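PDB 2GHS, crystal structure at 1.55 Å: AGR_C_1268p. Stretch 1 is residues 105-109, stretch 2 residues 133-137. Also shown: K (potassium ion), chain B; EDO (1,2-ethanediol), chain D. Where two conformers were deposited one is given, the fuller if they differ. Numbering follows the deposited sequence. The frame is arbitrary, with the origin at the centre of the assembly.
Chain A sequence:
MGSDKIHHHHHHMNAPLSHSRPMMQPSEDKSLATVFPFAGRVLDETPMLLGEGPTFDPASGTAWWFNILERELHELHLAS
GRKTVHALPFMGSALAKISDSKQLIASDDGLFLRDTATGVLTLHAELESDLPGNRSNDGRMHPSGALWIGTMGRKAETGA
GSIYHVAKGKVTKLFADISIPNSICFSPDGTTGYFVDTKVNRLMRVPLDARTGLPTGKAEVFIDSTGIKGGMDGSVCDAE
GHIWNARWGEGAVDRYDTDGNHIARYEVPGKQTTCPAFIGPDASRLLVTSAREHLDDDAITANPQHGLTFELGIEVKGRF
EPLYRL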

ATOM      1  N   ILE A 105      -7.360 -11.214   1.565  1.00  8.22           N
ATOM      2  CA  ILE A 105      -6.702 -10.371   2.551  0.65  7.88           C
ATOM      3  C   ILE A 105      -5.393 -11.027   2.949  1.00  7.39           C
ATOM      4  O   ILE A 105      -5.358 -12.228   3.274  1.00  8.16           O
ATOM      5  N   ALA A 106      -4.312 -10.243   2.910  1.00  8.31           N
ATOM      6  CA  ALA A 106      -3.009 -10.674   3.416  1.00  9.56           C
ATOM      7  C   ALA A 106      -2.924 -10.209   4.857  1.00  9.95           C
ATOM      8  O   ALA A 106      -3.226  -9.077   5.175  1.00 10.85           O
ATOM      9  N   SER A 107      -2.467 -11.094   5.726  1.00  8.81           N
ATOM     10  CA  SER A 107      -2.325 -10.772   7.115  1.00  8.13           C
ATOM     11  C   SER A 107      -1.074 -11.394   7.709  1.00  5.82           C
ATOM     12  O   SER A 107      -0.365 -12.174   7.041  1.00  8.02           O
ATOM     13  N   ASP A 108      -0.822 -11.057   8.979  1.00  7.49           N
ATOM     14  CA  ASP A 108       0.240 -11.644   9.775  1.00  7.18           C
ATOM     15  C   ASP A 108       0.102 -13.123  10.003  1.00 10.23           C
ATOM     16  O   ASP A 108       1.069 -13.787  10.386  1.00 10.93           O
ATOM     17  N   ASP A 109      -1.083 -13.650   9.783  1.00  9.50           N
ATOM     18  CA  ASP A 109      -1.318 -15.049  10.019  1.00  9.31           C
ATOM     19  C   ASP A 109      -1.568 -15.901   8.756  1.00  9.57           C
ATOM     20  O   ASP A 109      -1.814 -17.122   8.862  1.00 13.19           O
ATOM     21  N   GLY A 133       6.770 -13.877  15.184  1.00  8.15           N
ATOM     22  CA  GLY A 133       7.460 -12.619  15.336  1.00 11.35           C
ATOM     23  C   GLY A 133       7.381 -11.677  14.150  1.00  8.04           C
ATOM     24  O   GLY A 133       7.874 -10.541  14.236  1.00  8.88           O
ATOM     25  N   ASN A 134       6.801 -12.131  13.025  1.00  7.06           N
ATOM     26  CA  ASN A 134       6.667 -11.338  11.840  1.00  8.82           C
ATOM     27  C   ASN A 134       5.212 -10.971  11.555  1.00  9.32           C
ATOM     28  O   ASN A 134       4.288 -11.702  11.973  1.00  7.17           O
ATOM     29  N   ARG A 135       5.000  -9.908  10.790  1.00  7.04           N
ATOM     30  CA  ARG A 135       3.672  -9.535  10.281  1.00  9.16           C
ATOM     31  C   ARG A 135       3.783  -9.203   8.794  1.00  9.48           C
ATOM     32  O   ARG A 135       4.894  -9.039   8.257  1.00  9.90           O
ATOM     33  N   SER A 136       2.642  -9.159   8.128  1.00 10.52           N
ATOM     34  CA  SER A 136       2.608  -8.668   6.747  1.00  8.17           C
ATOM     35  C   SER A 136       2.637  -7.161   6.702  1.00  9.73           C
ATOM     36  O   SER A 136       2.225  -6.487   7.636  1.00 10.42           O
ATOM     37  N   ASN A 137       3.067  -6.617   5.573  1.00  9.26           N
ATOM     38  CA  ASN A 137       3.092  -5.173   5.395  1.00  9.83           C
ATOM     39  C   ASN A 137       2.517  -4.846   3.999  1.00 11.98           C
ATOM     40  O   ASN A 137       1.463  -5.345   3.603  1.00 12.36           O
TER

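The two stretches run in nearly opposite directions, with end-to-end vectors 162° apart, and their nearest CA atoms are those of Asp108 and Arg135, 4.1 Å apart. The contact is small, burying 180 Å² in total, and no hydrogen bond crosses it directly. The stretches meet through van der Waals contacts and through a potassium ion bound by a carbonyl oxygen of each.

The packing centres on Ser136 and Asp108. Ser136 points its CA-to-CB bond toward stretch 1, and its p rotamer (chi1 60°) places the hydroxyl against the opposing backbone, with OG 3.1 Å from C of Ser107 and 3.7 Å from O of Ala106. The hydroxyl also lies 3.5 Å from N of Asp108 and 3.4 Å from O of Ser107, but the angles are poor and neither approach is a hydrogen bond; OG finds its polar partner elsewhere in the structure. Ala106 also points toward stretch 2, but its CB comes no nearer than 4.6 Å, to OG of Ser136. Asp108 packs through the base of its side chain: CB is 3.6 Å from CA of Arg135, 3.7 Å from CB of Arg135 and 4.0 Å from O of Asn134. Its CA-to-CB bond is directed sideways, and with chi1 at 60° (p) the carboxylate leads away from stretch 2, where both oxygens are hydrogen-bonded elsewhere in the structure. Ile105, in the m rotamer, is out of reach of the other stretch.

Polar side chains also brace each stretch internally. Ser107 points away from stretch 2, and its p rotamer (chi1 78°) allows OG to accept a hydrogen bond from N of Asp109 at 3.0 Å, tying the end of the strand to the loop that follows. In stretch 2, Arg135 leaves sideways in the p rotamer and then extends through chi2 and chi3, both t, so that its end leads away from stretch 1. There NH1 donates to O of Ser136 and to OD1 of Asn137, each at 3.0 Å. Asn137, a t rotamer pointing away from stretch 1, is thereby linked to the arginine without taking part in the packing.

Two bound groups lie nearby: the potassium ion joins the stretches, whereas the diol's partners here are all in stretch 2. The ion lies 2.6 Å from O of Asp108 and 2.8 Å from O of Asn134; a water oxygen at 2.8 Å from K and two atoms from elsewhere in the structure are its other ligands. Asn134 thus contributes its carbonyl, while its side chain, an m rotamer, leaves sideways and its end leads away. A 1,2-ethanediol molecule, probably from the crystallisation liquor, sits at the edge of the Arg135 guanidinium, near its plane. Its O1 accepts a nearly linear hydrogen bond from NH2 of Arg135 (2.9 Å) and donates to OD1 of Asn137 (2.8 Å), while ND2 of Asn137 donates to O2 of the diol at 3.1 Å.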

ATOM      1  CB  ILE A 105      -7.561 -10.212   3.811  0.65 10.00           C
ATOM      2  CG1 ILE A 105      -8.761  -9.300   3.522  0.65 10.82           C
ATOM      3  CG2 ILE A 105      -6.713  -9.654   4.937  0.65  8.46           C
ATOM      4  CD1 ILE A 105      -9.700  -9.163   4.679  0.65 15.11           C
ATOM      5  CB  ALA A 106      -1.879 -10.066   2.619  1.00 12.66           C
ATOM      6  CB  SER A 107      -3.525 -11.319   7.871  1.00 10.35           C
ATOM      7  OG  SER A 107      -3.439 -12.728   8.116  1.00  8.27           O
ATOM      8  CB  ASP A 108       0.419 -10.894  11.107  1.00  7.03           C
ATOM      9  CG  ASP A 108      -0.836 -10.886  12.005  1.00 10.68           C
ATOM     10  OD1 ASP A 108      -1.951 -11.095  11.497  1.00 11.17           O
ATOM     11  OD2 ASP A 108      -0.686 -10.580  13.234  1.00 10.96           O
ATOM     12  CB  ASP A 109      -2.504 -15.171  11.007  1.00 10.33           C
ATOM     13  CG  ASP A 109      -2.179 -14.583  12.418  1.00 11.86           C
ATOM     14  OD1 ASP A 109      -0.977 -14.379  12.763  1.00 18.24           O
ATOM     15  OD2 ASP A 109      -3.141 -14.331  13.169  1.00 23.85           O
ATOM     16  CB  ASN A 134       7.219 -12.096  10.594  1.00  9.03           C
ATOM     17  CG  ASN A 134       8.743 -11.955  10.410  1.00 14.99           C
ATOM     18  OD1 ASN A 134       9.503 -11.733  11.369  1.00 12.33           O
ATOM     19  ND2 ASN A 134       9.183 -12.061   9.155  1.00 14.15           N
ATOM     20  CB  ARG A 135       3.088  -8.357  11.074  1.00  9.61           C
ATOM     21  CG  ARG A 135       3.847  -7.013  10.976  1.00  9.44           C
ATOM     22  CD  ARG A 135       2.931  -5.965  11.502  1.00 11.00           C
ATOM     23  NE  ARG A 135       3.492  -4.631  11.489  1.00  9.80           N
ATOM     24  CZ  ARG A 135       3.489  -3.775  10.469  1.00  8.80           C
ATOM     25  NH1 ARG A 135       3.002  -4.089   9.273  1.00  9.28           N
ATOM     26  NH2 ARG A 135       4.023  -2.555  10.652  1.00 12.28           N
ATOM     27  CB  SER A 136       1.411  -9.208   5.931  1.00  9.21           C
ATOM     28  OG  SER A 136       0.175  -8.841   6.528  1.00 11.96           O
ATOM     29  CB  ASN A 137       4.523  -4.617   5.671  1.00  8.64           C
ATOM     30  CG  ASN A 137       4.509  -3.103   5.943  1.00 16.07           C
ATOM     31  OD1 ASN A 137       3.711  -2.659   6.757  1.00 13.62           O
ATOM     32  ND2 ASN A 137       5.401  -2.315   5.270  1.00 11.13           N
TER
HETATM   33  K     K B 315       3.586 -14.169  10.918  1.00 12.29           K
HETATM   34  C1  EDO D 317       5.420   0.080   8.342  1.00 38.38           C
HETATM   35  O1  EDO D 317       4.151  -0.542   8.569  1.00 27.71           O
HETATM   36  C2  EDO D 317       5.203   1.157   7.269  1.00 35.85           C
HETATM   37  O2  EDO D 317       4.753   0.572   6.025  1.00 25.51           O
HETATM   38  O   HOH W   1       4.361 -12.535   8.761  1.00 10.79           O